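Local coordinates for putative acyl-[acyl-carrier-protein]--UDP-N-acetylglucosamine O-acyltransferase (Bacteroides fragilis, PDB 4R36), which probably transfers an acyl chain from acyl carrier protein to UDP-N-acetylglucosamine, the first step of lipid A synthesis in this enzyme family, at residues Asn103-Glu108 and Asn127-Glu132; Gly180-Gln185 and Lys192-Tyr197. One frame throughout, in Å; residues are numbered along the deposited sequence.

Contact 1 (Asn103-Glu108 and Asn127-Glu132); sequences NNLIRE and NNLLME
Asn104 and Asn128 carry their amides beside the backbone N, with nearly equal torsions (chi1 -67° and -60°). On parallel backbones, these torsions set the two side chains side by side and pointing the same way, one coil above the other, with amide planes almost coplanar. Asn104 OD1 takes two hydrogen bonds from the next coil. Asn128 N donates to Asn104 OD1 at 2.9 Å, well tilted from the carbonyl plane. Asn128 ND2 reaches the same Asn104 OD1 at 3.0 Å by a more bent bond. The side-chain-to-backbone bonding goes on to the neighbouring coils: Asn74 OD1 accepts from Asn104 N, and Asn128 OD1 from the backbone N of Cys146. The stacked amides tie successive coils of the left-handed beta helix together at this turn.

Beyond the corner the strands pair in parallel. Leu105 N donates to Asn128 O at 2.8 Å. Leu130 N then donates to Leu105 O, and Arg107 N to Leu130 O. On one face Ile106 CD1 lies alongside Leu130 CD1 at 4.0 Å. On the other, Leu129 CG is anti to the backbone N (chi1 169°), and Leu129 CD1 comes up to Leu105 CB at 3.7 Å. Arg107 lays its CB and CG over the backbone of the next coil. Its bent chain then turns the guanidinium to Glu108, where NE and NH2 both bind OE1 from the same face of the carboxylate. Arg107 NH2 also donates to Ile85 O of the second subunit, and Glu132 OE2 forms a salt bridge with Lys153 of that subunit. Asn127 belongs to the pocket of a bound methoxyethoxyethanol.

In its sheet, strand 105-106 runs parallel between 75-76 and 129-130. Strand 147-148 follows 129-130, and Leu130 packs on Val148 there.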
# COMPACT_ATOMS: atom_id res chain seq x y z
N ASN A 103 7.18 10.63 21.88
CA ASN A 103 7.73 9.32 21.85
C ASN A 103 7.11 8.43 20.75
O ASN A 103 7.04 7.21 20.91
CB ASN A 103 7.59 8.62 23.21
CG ASN A 103 8.10 9.46 24.36
OD1 ASN A 103 7.43 9.63 25.38
ND2 ASN A 103 9.25 10.03 24.19
N ASN A 104 6.77 8.99 19.60
CA ASN A 104 6.21 8.17 18.52
C ASN A 104 7.31 7.79 17.57
O ASN A 104 8.28 8.56 17.40
CB ASN A 104 5.18 8.98 17.76
CG ASN A 104 3.95 9.31 18.60
OD1 ASN A 104 3.16 8.42 18.91
ND2 ASN A 104 3.82 10.59 19.04
N LEU A 105 7.07 6.70 16.86
CA LEU A 105 7.90 6.25 15.80
C LEU A 105 7.10 6.37 14.52
O LEU A 105 6.14 5.63 14.35
CB LEU A 105 8.33 4.81 16.04
CG LEU A 105 9.11 4.60 17.37
CD1 LEU A 105 9.27 3.12 17.69
CD2 LEU A 105 10.45 5.29 17.28
N ILE A 106 7.42 7.36 13.69
CA ILE A 106 6.73 7.69 12.48
C ILE A 106 7.62 7.23 11.30
O ILE A 106 8.61 7.86 10.92
CB ILE A 106 6.47 9.22 12.37
CG1 ILE A 106 5.80 9.76 13.66
CG2 ILE A 106 5.69 9.55 11.13
CD1 ILE A 106 4.47 9.19 14.00
N ARG A 107 7.25 6.08 10.72
CA ARG A 107 8.14 5.39 9.79
C ARG A 107 8.08 5.99 8.40
O ARG A 107 7.35 6.95 8.11
CB ARG A 107 7.79 3.87 9.79
CG ARG A 107 8.04 3.14 11.14
CD ARG A 107 9.48 3.25 11.66
NE ARG A 107 10.44 2.77 10.67
CZ ARG A 107 11.42 1.90 10.90
NH1 ARG A 107 11.68 1.44 12.14
NH2 ARG A 107 12.20 1.53 9.90
N GLU A 108 8.90 5.43 7.54
CA GLU A 108 9.06 5.86 6.18
C GLU A 108 7.78 6.06 5.43
O GLU A 108 6.87 5.20 5.45
CB GLU A 108 9.90 4.86 5.39
CG GLU A 108 11.28 4.55 5.92
CD GLU A 108 11.36 3.34 6.86
OE1 GLU A 108 10.47 3.19 7.76
OE2 GLU A 108 12.32 2.55 6.76
N ASN A 127 3.60 7.54 22.14
CA ASN A 127 4.09 6.15 22.25
C ASN A 127 3.42 5.24 21.19
O ASN A 127 3.19 4.06 21.47
CB ASN A 127 3.90 5.56 23.66
CG ASN A 127 4.43 6.50 24.75
OD1 ASN A 127 5.56 6.76 24.80
ND2 ASN A 127 3.59 6.95 25.61
N ASN A 128 3.19 5.77 20.00
CA ASN A 128 2.71 4.97 18.92
C ASN A 128 3.78 4.58 17.98
O ASN A 128 4.74 5.34 17.77
CB ASN A 128 1.65 5.76 18.17
CG ASN A 128 0.49 6.12 19.06
OD1 ASN A 128 -0.34 5.24 19.44
ND2 ASN A 128 0.38 7.43 19.34
N LEU A 129 3.58 3.46 17.31
CA LEU A 129 4.36 3.06 16.14
C LEU A 129 3.47 3.03 14.91
O LEU A 129 2.54 2.24 14.81
CB LEU A 129 4.97 1.71 16.37
CG LEU A 129 5.61 1.00 15.21
CD1 LEU A 129 6.68 1.85 14.52
CD2 LEU A 129 6.16 -0.36 15.59
N LEU A 130 3.78 3.89 13.97
CA LEU A 130 3.09 3.95 12.69
C LEU A 130 4.08 3.48 11.68
O LEU A 130 4.98 4.17 11.30
CB LEU A 130 2.57 5.35 12.38
CG LEU A 130 1.64 6.06 13.42
CD1 LEU A 130 1.09 7.34 12.80
CD2 LEU A 130 0.45 5.18 13.82
N MET A 131 3.85 2.25 11.19
CA MET A 131 4.76 1.61 10.28
C MET A 131 4.71 2.23 8.89
O MET A 131 3.84 3.06 8.59
CB MET A 131 4.47 0.10 10.19
CG MET A 131 4.82 -0.60 11.48
SD MET A 131 4.76 -2.40 11.20
CE MET A 131 4.52 -2.84 12.87
N GLU A 132 5.65 1.84 8.04
CA GLU A 132 5.84 2.59 6.77
C GLU A 132 4.58 2.63 5.95
O GLU A 132 3.81 1.65 5.93
CB GLU A 132 7.00 2.06 5.95
CG GLU A 132 6.88 0.63 5.41
CD GLU A 132 5.95 0.48 4.19
OE1 GLU A 132 5.79 1.46 3.40
OE2 GLU A 132 5.47 -0.67 3.99

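Contact 2 (Gly180-Gln185 and Lys192-Tyr197); sequences GYVMIQ and KDIPPY
Tyr181 lies beside Tyr197, both side chains pointing the same way. From the start of the Tyr181 side chain, CB meets Tyr197 CD1 at 3.6 Å. Tyr181 CG is a little farther from the same ring. Tyr181 CD2 then comes to 3.6 Å from Tyr197 CE1. Beyond CD2 the ring, and with it the hydroxyl at its tip, is slid off its partner. The planes are 14° apart, but the centroids are 5.7 Å apart, so the two rings barely overlap. Phe220 meets the Tyr181 ring edge-to-face.

The backbone holds the start of this pair. Tyr197 N donates to Gly180 O at 2.8 Å, the only hydrogen bond between the two segments. Pro196 CB rests against the same carbonyl oxygen. Val182 fills the angle between the chains. Its CG1 meets Ile194 CG2 at 3.8 Å, the two side chains crossing at about a right angle. Val182 CG2 faces Pro195 O, a buried carbonyl oxygen with no hydrogen-bond partner in the model. Deeper in, Ile184 CD1 touches Ile194 CD1 at 3.5 Å. With Ile194 CG1 beside the backbone N (chi1 -55°) and the chain extended beyond it, CD1 reaches Ile184 while CG2, anti to the N, meets Val182. These aliphatic groups form a buried patch near the C-terminal end of the beta helix.

Tyr181 O accepts from ND2 of Asn211, a UDP-N-acetylglucosamine-binding residue, though that ligand is not bound here. Strand 183-184 pairs with 165-166 and with 198-201, the strand that segment 192-197 leads into. Pro195 packs on helix 222-237, Pro196 on helix 257-267, and Tyr197 on both.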
# COMPACT_ATOMS: atom_id res chain seq x y z
N GLY A 180 -9.84 -0.04 22.52
CA GLY A 180 -8.56 -0.47 23.03
C GLY A 180 -8.32 -1.94 22.98
O GLY A 180 -9.27 -2.73 23.10
N TYR A 181 -7.05 -2.31 22.85
CA TYR A 181 -6.57 -3.71 22.96
C TYR A 181 -7.09 -4.69 21.87
O TYR A 181 -7.06 -5.88 22.01
CB TYR A 181 -6.86 -4.27 24.35
CG TYR A 181 -6.12 -3.56 25.42
CD1 TYR A 181 -4.78 -3.87 25.66
CD2 TYR A 181 -6.72 -2.59 26.16
CE1 TYR A 181 -4.09 -3.20 26.65
CE2 TYR A 181 -6.01 -1.90 27.15
CZ TYR A 181 -4.70 -2.24 27.38
OH TYR A 181 -3.88 -1.61 28.33
N VAL A 182 -7.54 -4.14 20.78
CA VAL A 182 -8.03 -4.91 19.65
C VAL A 182 -6.82 -5.36 18.88
O VAL A 182 -5.76 -4.67 18.90
CB VAL A 182 -8.88 -3.96 18.82
CG1 VAL A 182 -8.99 -4.33 17.37
CG2 VAL A 182 -10.26 -3.70 19.43
N MET A 183 -6.93 -6.50 18.22
CA MET A 183 -6.01 -6.84 17.20
C MET A 183 -6.79 -7.01 15.91
O MET A 183 -7.71 -7.85 15.81
CB MET A 183 -5.29 -8.08 17.55
CG MET A 183 -4.08 -8.19 16.66
SD MET A 183 -4.57 -9.39 15.45
CE MET A 183 -3.09 -9.07 14.43
N ILE A 184 -6.40 -6.24 14.90
CA ILE A 184 -7.07 -6.34 13.59
C ILE A 184 -6.09 -7.04 12.66
O ILE A 184 -4.94 -6.57 12.46
CB ILE A 184 -7.43 -4.97 13.03
CG1 ILE A 184 -8.25 -4.20 14.07
CG2 ILE A 184 -8.18 -5.15 11.73
CD1 ILE A 184 -8.69 -2.80 13.60
N GLN A 185 -6.57 -8.08 12.00
CA GLN A 185 -5.70 -8.88 11.17
C GLN A 185 -5.42 -8.23 9.82
O GLN A 185 -6.17 -7.41 9.34
CB GLN A 185 -6.33 -10.27 10.99
CG GLN A 185 -6.27 -11.01 12.37
CD GLN A 185 -6.73 -12.48 12.29
OE1 GLN A 185 -7.42 -12.88 11.37
NE2 GLN A 185 -6.33 -13.26 13.28
N LYS A 192 -17.71 -0.49 10.25
CA LYS A 192 -18.40 -0.40 11.53
C LYS A 192 -17.37 -0.29 12.61
O LYS A 192 -16.19 -0.42 12.32
CB LYS A 192 -19.27 -1.64 11.68
CG LYS A 192 -20.38 -1.61 10.61
CD LYS A 192 -21.73 -2.01 11.12
CE LYS A 192 -22.81 -2.15 10.05
NZ LYS A 192 -22.71 -1.08 9.04
N ASP A 193 -17.80 -0.06 13.85
CA ASP A 193 -16.90 0.06 14.94
C ASP A 193 -16.39 -1.33 15.42
O ASP A 193 -17.11 -2.38 15.36
CB ASP A 193 -17.57 0.83 16.08
CG ASP A 193 -17.95 2.26 15.71
OD1 ASP A 193 -17.31 2.91 14.87
OD2 ASP A 193 -18.99 2.74 16.23
N ILE A 194 -15.18 -1.35 15.98
CA ILE A 194 -14.60 -2.56 16.55
C ILE A 194 -14.47 -2.44 18.05
O ILE A 194 -13.70 -1.62 18.53
CB ILE A 194 -13.26 -2.88 15.93
CG1 ILE A 194 -13.42 -2.97 14.40
CG2 ILE A 194 -12.69 -4.17 16.47
CD1 ILE A 194 -12.16 -3.34 13.71
N PRO A 195 -15.22 -3.26 18.79
CA PRO A 195 -15.27 -3.05 20.24
C PRO A 195 -13.99 -3.54 20.92
O PRO A 195 -13.24 -4.36 20.35
CB PRO A 195 -16.54 -3.84 20.67
CG PRO A 195 -16.57 -4.94 19.67
CD PRO A 195 -16.12 -4.33 18.37
N PRO A 196 -13.76 -3.10 22.17
CA PRO A 196 -12.43 -3.32 22.80
C PRO A 196 -12.09 -4.75 23.11
O PRO A 196 -13.01 -5.55 23.30
CB PRO A 196 -12.49 -2.49 24.06
CG PRO A 196 -13.91 -2.21 24.27
CD PRO A 196 -14.59 -2.19 22.94
N TYR A 197 -10.80 -5.08 23.09
CA TYR A 197 -10.26 -6.37 23.51
C TYR A 197 -10.38 -7.53 22.49
O TYR A 197 -9.97 -8.63 22.80
CB TYR A 197 -10.87 -6.82 24.87
CG TYR A 197 -10.82 -5.79 25.92
CD1 TYR A 197 -9.61 -5.39 26.45
CD2 TYR A 197 -11.98 -5.28 26.47
CE1 TYR A 197 -9.54 -4.41 27.43
CE2 TYR A 197 -11.93 -4.26 27.43
CZ TYR A 197 -10.71 -3.89 27.94
OH TYR A 197 -10.64 -2.88 28.82

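Both contacts reach the same sheet of the left-handed beta helix. In contact 2 only 183-184 is a strand of it, and 192-197 is the loop leading into 198-201. The two centres are about 19 Å apart, the nearest atoms about 10 Å, and the contacts do not touch. They follow each other along the chain. Contact 1 joins strands 105-106 and 129-130, in mid-sheet. Strands 147-148 and 165-166 separate it from 183-184. Contact 1 repeats the regular step from coil to coil and meets a second subunit. Contact 2 marks the change from coils to the C-terminal helices, and no other chain touches its segments. Asn211 and Arg217, two of several residues that bind UDP-N-acetylglucosamine, lie at this end.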